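Local atomic coordinates of major capsid protein (Paramecium bursaria Chlorella virus 1, PDB entry 5TIP), a protein that self-assembles as trimers into the icosahedral capsid of a large chlorella virus and is N-glycosylated by its host. Residues N155-P158 against G159-L162; T212-R215 against T216-Q220; T84-P87 against A88-L91. All coordinates share one frame; numbering follows the deposited sequence.

Contact 1: residues N155-P158 against G159-L162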
# COMPACT_ATOMS: atom_id res chain seq x y z
N ASN A 155 -7.38 20.43 -2.02
CA ASN A 155 -6.04 19.95 -1.68
C ASN A 155 -5.86 18.46 -1.95
O ASN A 155 -4.71 18.00 -2.00
CB ASN A 155 -5.73 20.22 -0.21
CG ASN A 155 -5.85 21.67 0.16
OD1 ASN A 155 -6.46 22.02 1.17
ND2 ASN A 155 -5.26 22.55 -0.65
N GLN A 156 -6.95 17.71 -2.11
CA GLN A 156 -6.86 16.26 -2.18
C GLN A 156 -6.97 15.70 -3.59
O GLN A 156 -6.63 14.53 -3.80
CB GLN A 156 -7.95 15.63 -1.30
CG GLN A 156 -7.89 16.09 0.14
CD GLN A 156 -8.69 15.19 1.07
OE1 GLN A 156 -8.17 14.19 1.57
NE2 GLN A 156 -9.95 15.54 1.30
N THR A 157 -7.43 16.49 -4.56
CA THR A 157 -7.51 16.02 -5.93
C THR A 157 -7.42 17.23 -6.85
O THR A 157 -8.11 18.24 -6.61
CB THR A 157 -8.79 15.23 -6.21
OG1 THR A 157 -8.94 15.04 -7.62
CG2 THR A 157 -10.01 15.95 -5.65
N PRO A 158 -6.60 17.17 -7.90
CA PRO A 158 -6.54 18.29 -8.85
C PRO A 158 -7.84 18.53 -9.59
O PRO A 158 -8.06 19.64 -10.10
CB PRO A 158 -5.41 17.89 -9.80
CG PRO A 158 -5.32 16.40 -9.68
CD PRO A 158 -5.66 16.09 -8.26
N GLY A 159 -8.72 17.53 -9.67
CA GLY A 159 -10.01 17.70 -10.32
C GLY A 159 -10.93 18.68 -9.63
O GLY A 159 -11.94 19.08 -10.22
N LEU A 160 -10.61 19.08 -8.40
CA LEU A 160 -11.38 20.08 -7.66
C LEU A 160 -10.56 21.34 -7.41
O LEU A 160 -10.82 22.07 -6.45
CB LEU A 160 -11.88 19.50 -6.34
CG LEU A 160 -12.91 18.37 -6.46
CD1 LEU A 160 -13.30 17.85 -5.09
CD2 LEU A 160 -14.14 18.84 -7.24
N ALA A 161 -9.57 21.61 -8.26
CA ALA A 161 -8.72 22.78 -8.09
C ALA A 161 -9.54 24.06 -8.05
O ALA A 161 -10.38 24.30 -8.92
CB ALA A 161 -7.69 22.85 -9.22
N LEU A 162 -9.30 24.87 -7.03
CA LEU A 162 -10.06 26.10 -6.83
C LEU A 162 -9.68 27.14 -7.87
O LEU A 162 -8.51 27.56 -7.92
CB LEU A 162 -9.82 26.64 -5.43
CG LEU A 162 -10.67 27.86 -5.05
CD1 LEU A 162 -12.14 27.47 -5.00
CD2 LEU A 162 -10.21 28.45 -3.72

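Contact 2: residues T212-R215 against T216-Q220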
# COMPACT_ATOMS: atom_id res chain seq x y z
N THR A 212 -3.96 29.43 -22.92
CA THR A 212 -4.83 30.55 -23.28
C THR A 212 -6.29 30.12 -23.38
O THR A 212 -7.18 30.78 -22.83
CB THR A 212 -4.38 31.17 -24.60
OG1 THR A 212 -3.00 31.54 -24.50
CG2 THR A 212 -5.21 32.40 -24.93
N GLN A 213 -6.56 29.01 -24.06
CA GLN A 213 -7.95 28.60 -24.29
C GLN A 213 -8.64 28.21 -22.99
O GLN A 213 -9.73 28.71 -22.68
CB GLN A 213 -8.01 27.45 -25.30
CG GLN A 213 -7.77 27.86 -26.74
CD GLN A 213 -8.11 26.75 -27.71
OE1 GLN A 213 -8.33 25.61 -27.31
NE2 GLN A 213 -8.17 27.07 -29.00
N GLU A 214 -8.02 27.32 -22.22
CA GLU A 214 -8.63 26.90 -20.96
C GLU A 214 -8.69 28.05 -19.97
O GLU A 214 -9.54 28.05 -19.07
CB GLU A 214 -7.84 25.72 -20.38
CG GLU A 214 -8.60 24.90 -19.36
CD GLU A 214 -7.77 23.76 -18.80
OE1 GLU A 214 -6.53 23.83 -18.91
OE2 GLU A 214 -8.36 22.81 -18.26
N ARG A 215 -7.80 29.04 -20.11
CA ARG A 215 -7.87 30.22 -19.26
C ARG A 215 -9.12 31.04 -19.56
O ARG A 215 -9.74 31.59 -18.64
CB ARG A 215 -6.62 31.08 -19.47
CG ARG A 215 -6.14 31.79 -18.22
CD ARG A 215 -4.90 32.62 -18.49
NE ARG A 215 -4.51 33.39 -17.31
CZ ARG A 215 -4.99 34.59 -17.02
NH1 ARG A 215 -5.88 35.17 -17.82
NH2 ARG A 215 -4.59 35.23 -15.93
N THR A 216 -9.51 31.12 -20.84
CA THR A 216 -10.72 31.84 -21.21
C THR A 216 -11.97 31.11 -20.73
O THR A 216 -12.95 31.75 -20.33
CB THR A 216 -10.76 32.05 -22.73
OG1 THR A 216 -9.67 32.89 -23.13
CG2 THR A 216 -12.07 32.69 -23.16
N ARG A 217 -11.93 29.78 -20.73
CA ARG A 217 -13.10 29.01 -20.33
C ARG A 217 -13.36 29.13 -18.83
O ARG A 217 -14.51 29.26 -18.40
CB ARG A 217 -12.89 27.55 -20.69
CG ARG A 217 -12.87 27.22 -22.15
CD ARG A 217 -12.65 25.73 -22.30
NE ARG A 217 -13.72 24.98 -21.65
CZ ARG A 217 -13.59 24.38 -20.47
NH1 ARG A 217 -12.44 24.44 -19.82
NH2 ARG A 217 -14.61 23.71 -19.95
N PHE A 218 -12.30 29.09 -18.02
CA PHE A 218 -12.47 29.20 -16.58
C PHE A 218 -12.96 30.58 -16.16
O PHE A 218 -13.69 30.71 -15.18
CB PHE A 218 -11.17 28.85 -15.87
CG PHE A 218 -11.03 27.40 -15.54
CD1 PHE A 218 -11.51 26.90 -14.33
CD2 PHE A 218 -10.44 26.53 -16.43
CE1 PHE A 218 -11.39 25.56 -14.03
CE2 PHE A 218 -10.31 25.18 -16.13
CZ PHE A 218 -10.79 24.70 -14.93
N ALA A 219 -12.57 31.62 -16.90
CA ALA A 219 -12.93 32.98 -16.53
C ALA A 219 -14.29 33.41 -17.07
O ALA A 219 -14.81 34.45 -16.65
CB ALA A 219 -11.86 33.96 -17.03
N GLN A 220 -14.86 32.63 -17.99
CA GLN A 220 -16.13 33.03 -18.58
C GLN A 220 -17.32 32.12 -18.33
O GLN A 220 -18.46 32.59 -18.34
CB GLN A 220 -15.95 33.27 -20.08
CG GLN A 220 -14.92 34.35 -20.37
CD GLN A 220 -14.80 34.67 -21.84
OE1 GLN A 220 -15.29 33.93 -22.69
NE2 GLN A 220 -14.15 35.79 -22.15

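Contact 3: residues T84-P87 against A88-L91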
# COMPACT_ATOMS: atom_id res chain seq x y z
N THR A 84 7.40 13.58 22.24
CA THR A 84 6.51 14.34 21.38
C THR A 84 5.59 13.38 20.64
O THR A 84 5.94 12.22 20.40
CB THR A 84 7.27 15.21 20.37
OG1 THR A 84 8.13 14.38 19.58
CG2 THR A 84 8.11 16.26 21.08
N TYR A 85 4.40 13.87 20.28
CA TYR A 85 3.43 13.09 19.53
C TYR A 85 2.75 14.02 18.53
O TYR A 85 1.81 14.73 18.89
CB TYR A 85 2.41 12.43 20.45
CG TYR A 85 1.52 11.41 19.77
CD1 TYR A 85 2.05 10.22 19.27
CD2 TYR A 85 0.16 11.63 19.62
CE1 TYR A 85 1.25 9.29 18.65
CE2 TYR A 85 -0.65 10.70 19.00
CZ TYR A 85 -0.10 9.53 18.51
OH TYR A 85 -0.90 8.59 17.89
N TYR A 86 3.23 14.00 17.29
CA TYR A 86 2.72 14.85 16.22
C TYR A 86 2.62 16.32 16.64
O TYR A 86 1.54 16.91 16.60
CB TYR A 86 1.37 14.34 15.73
CG TYR A 86 1.42 12.97 15.08
CD1 TYR A 86 1.65 12.84 13.71
CD2 TYR A 86 1.25 11.82 15.83
CE1 TYR A 86 1.70 11.60 13.12
CE2 TYR A 86 1.30 10.57 15.24
CZ TYR A 86 1.53 10.46 13.88
OH TYR A 86 1.58 9.22 13.29
N PRO A 87 3.73 16.93 17.05
CA PRO A 87 3.64 18.31 17.57
C PRO A 87 3.27 19.33 16.50
O PRO A 87 2.53 20.27 16.79
CB PRO A 87 5.04 18.56 18.14
CG PRO A 87 5.93 17.67 17.34
CD PRO A 87 5.12 16.44 17.06
N ALA A 88 3.77 19.16 15.28
CA ALA A 88 3.42 20.09 14.21
C ALA A 88 1.95 19.97 13.82
O ALA A 88 1.33 20.96 13.43
CB ALA A 88 4.30 19.84 12.99
N GLU A 89 1.38 18.77 13.92
CA GLU A 89 -0.04 18.59 13.66
C GLU A 89 -0.88 19.25 14.74
O GLU A 89 -1.88 19.92 14.44
CB GLU A 89 -0.36 17.10 13.53
CG GLU A 89 -1.83 16.77 13.44
CD GLU A 89 -2.09 15.29 13.58
OE1 GLU A 89 -1.77 14.54 12.63
OE2 GLU A 89 -2.59 14.87 14.64
N GLU A 90 -0.50 19.07 16.01
CA GLU A 90 -1.24 19.70 17.10
C GLU A 90 -1.09 21.21 17.07
O GLU A 90 -2.04 21.93 17.43
CB GLU A 90 -0.76 19.16 18.44
CG GLU A 90 -1.52 19.74 19.63
CD GLU A 90 -0.96 19.28 20.96
OE1 GLU A 90 0.10 18.62 20.98
OE2 GLU A 90 -1.59 19.59 22.00
N LEU A 91 0.07 21.72 16.64
CA LEU A 91 0.29 23.16 16.62
C LEU A 91 -0.74 23.87 15.75
O LEU A 91 -1.19 24.98 16.06
CB LEU A 91 1.70 23.47 16.14
CG LEU A 91 2.13 24.94 16.16
CD1 LEU A 91 2.05 25.49 17.58
CD2 LEU A 91 3.53 25.10 15.60
O HOH W 1 1.25 16.41 21.11

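Contact 1: residues N155-P158 against G159-L162
Thr-157 and Leu-160 meet across a single turn of 3-10 type that brings the chain round between a short helix and a strand. The tight part is polar backbone plus one hydroxyl. Leu-160 N donates to Thr-157 O over 3.2 Å, nearly straight at 164°, and the next amide, Ala-161 N, repeats the i to i+3 step onto Pro-158 O at 3.1 Å. Thr-157 OG1 swings anti to its own backbone N (chi1 168°) and accepts from Gly-159 N at 3.2 Å, an ST turn, which engages the first N-H after the proline. The same rotation places the methyl CG2 of Thr-157 against Leu-160, 3.8 Å from Leu-160 CD1 and almost as near CG, the two side chains crossing at a slant. Looser is the proline side, where the Pro-158 ring turns away from the following residues and its nearest atom, CB, is 3.3 Å from Gly-159 N. That side is partly exposed, yet in the trimer it still meets Phe-26 of the second subunit and Leu-357 of the third, while Tyr-30 of the second subunit packs on Thr-157 and Leu-160. The turn packs on strand 65-76: Asn-155, of the weakly bonded helix 153-156, bonds to Thr-67 O, Ala-161 rests on Leu-65 and Thr-67, and Leu-162 pairs with Ile-66 through its backbone.

Contact 2: residues T212-R215 against T216-Q220
Thr-216 begins the second half of helix 212-220 with a double grip on Thr-212: its N (3.1 Å) and its OG1 (3.3 Å) both donate to Thr-212 O, reaching the carbonyl from opposite faces of its plane. OG1 can do so because it sits beside the backbone N, anti to the carbonyl carbon (chi1 -64°). Arg-217 N follows, bonded to Gln-213 O at 3.1 Å. Its side chain bends at chi3 (60°), and NH1 comes to lie 3.9 Å from Glu-214 CG, the methylene meeting the guanidinium at its edge. Phe-218 N closes the next turn on Glu-214 O at 3.1 Å. The ring runs beside the extended Glu-214 chain, Phe-218 CE2 3.7 Å from Glu-214 CG, while Glu-214 O sits at the ring edge, 3.2 Å from Phe-218 CD2. Ala-219 N adds a weak bond to Arg-215 O. Apolar contact with Phe-218 thus flanks a carboxylate whose oxygens bond to Thr-34 and, across the subunit boundary, to Thr-24 of the second subunit; Arg-217 NH1, 4.7 Å from Glu-214 OE2, would probably add electrostatic stabilisation, and Arg-215 makes its salt bridge with Asp-64.

Contact 3: residues T84-P87 against A88-L91
Tyr-86 and Glu-89 run side by side from the first turn of helix 87-91, pointing the same way, with the phenol ring and the carboxylate only 14° from parallel. Tyr-86 CB and Glu-89 CB are 3.9 Å apart. Further out, Glu-89 OE1 comes within 4.0 Å of Tyr-86 CD1, approaching the ring obliquely. The glutamate holds this course because CG stands anti to the backbone N (chi1 172°) and the chain stays extended beyond it. Its carboxylate is buried but well supplied: OE2 takes a salt bridge from Arg-113 and a hydrogen bond with Tyr-271, OE1 one with Tyr-128. Arg-113 also makes a cation-pi contact with the Tyr-86 ring, so one arginine holds both neighbours. Tyr-85 turns a face to the edge of Tyr-86, whose CD2 lies 3.6 Å above the centre of the Tyr-85 ring, a T-shaped arrangement.

Glu-90 leaves the helix in a different direction. Its OE1 accepts from a water at 2.5 Å that also donates to Tyr-85 O at 2.8 Å, bridging the helix to the loop before it. The helix hydrogen bonding begins here: Glu-90 N reaches Tyr-86 O at 3.0 Å, and Leu-91 N reaches Pro-87 O at 2.9 Å. Tyr-86 itself has a left-handed backbone conformation (phi 49°), which turns the incoming loop into the helix.

The arrangement is a helix N-terminus, with Tyr-86 at the N-cap position and proline as first helical residue, where the missing amide hydrogen costs no intrahelical bond. Helix 87-91 and the tyrosines before it pack on helices 109-119 and 122-132, and the helix leads into strand 92-99, in the N-terminal half of a double jelly-roll capsid protein.

From the N terminus, contact 3 comes first, joining the loop after strand 65-76 to the short helix that leads into strand 92-99. Contact 1 follows, turning the chain from helix 153-156 into strand 162-163, which pairs with strand 65-76. Contact 2 lies beyond strand 200-210, in the helix before strand 223-237. All three are local and in series: none nests in or crosses another. Contacts 1 and 2, with centres about 17 Å apart, both touch the second subunit and share Phe-26 of that subunit; contact 3 lies about 41 Å from contact 2, centre to centre, and meets no other protein chain.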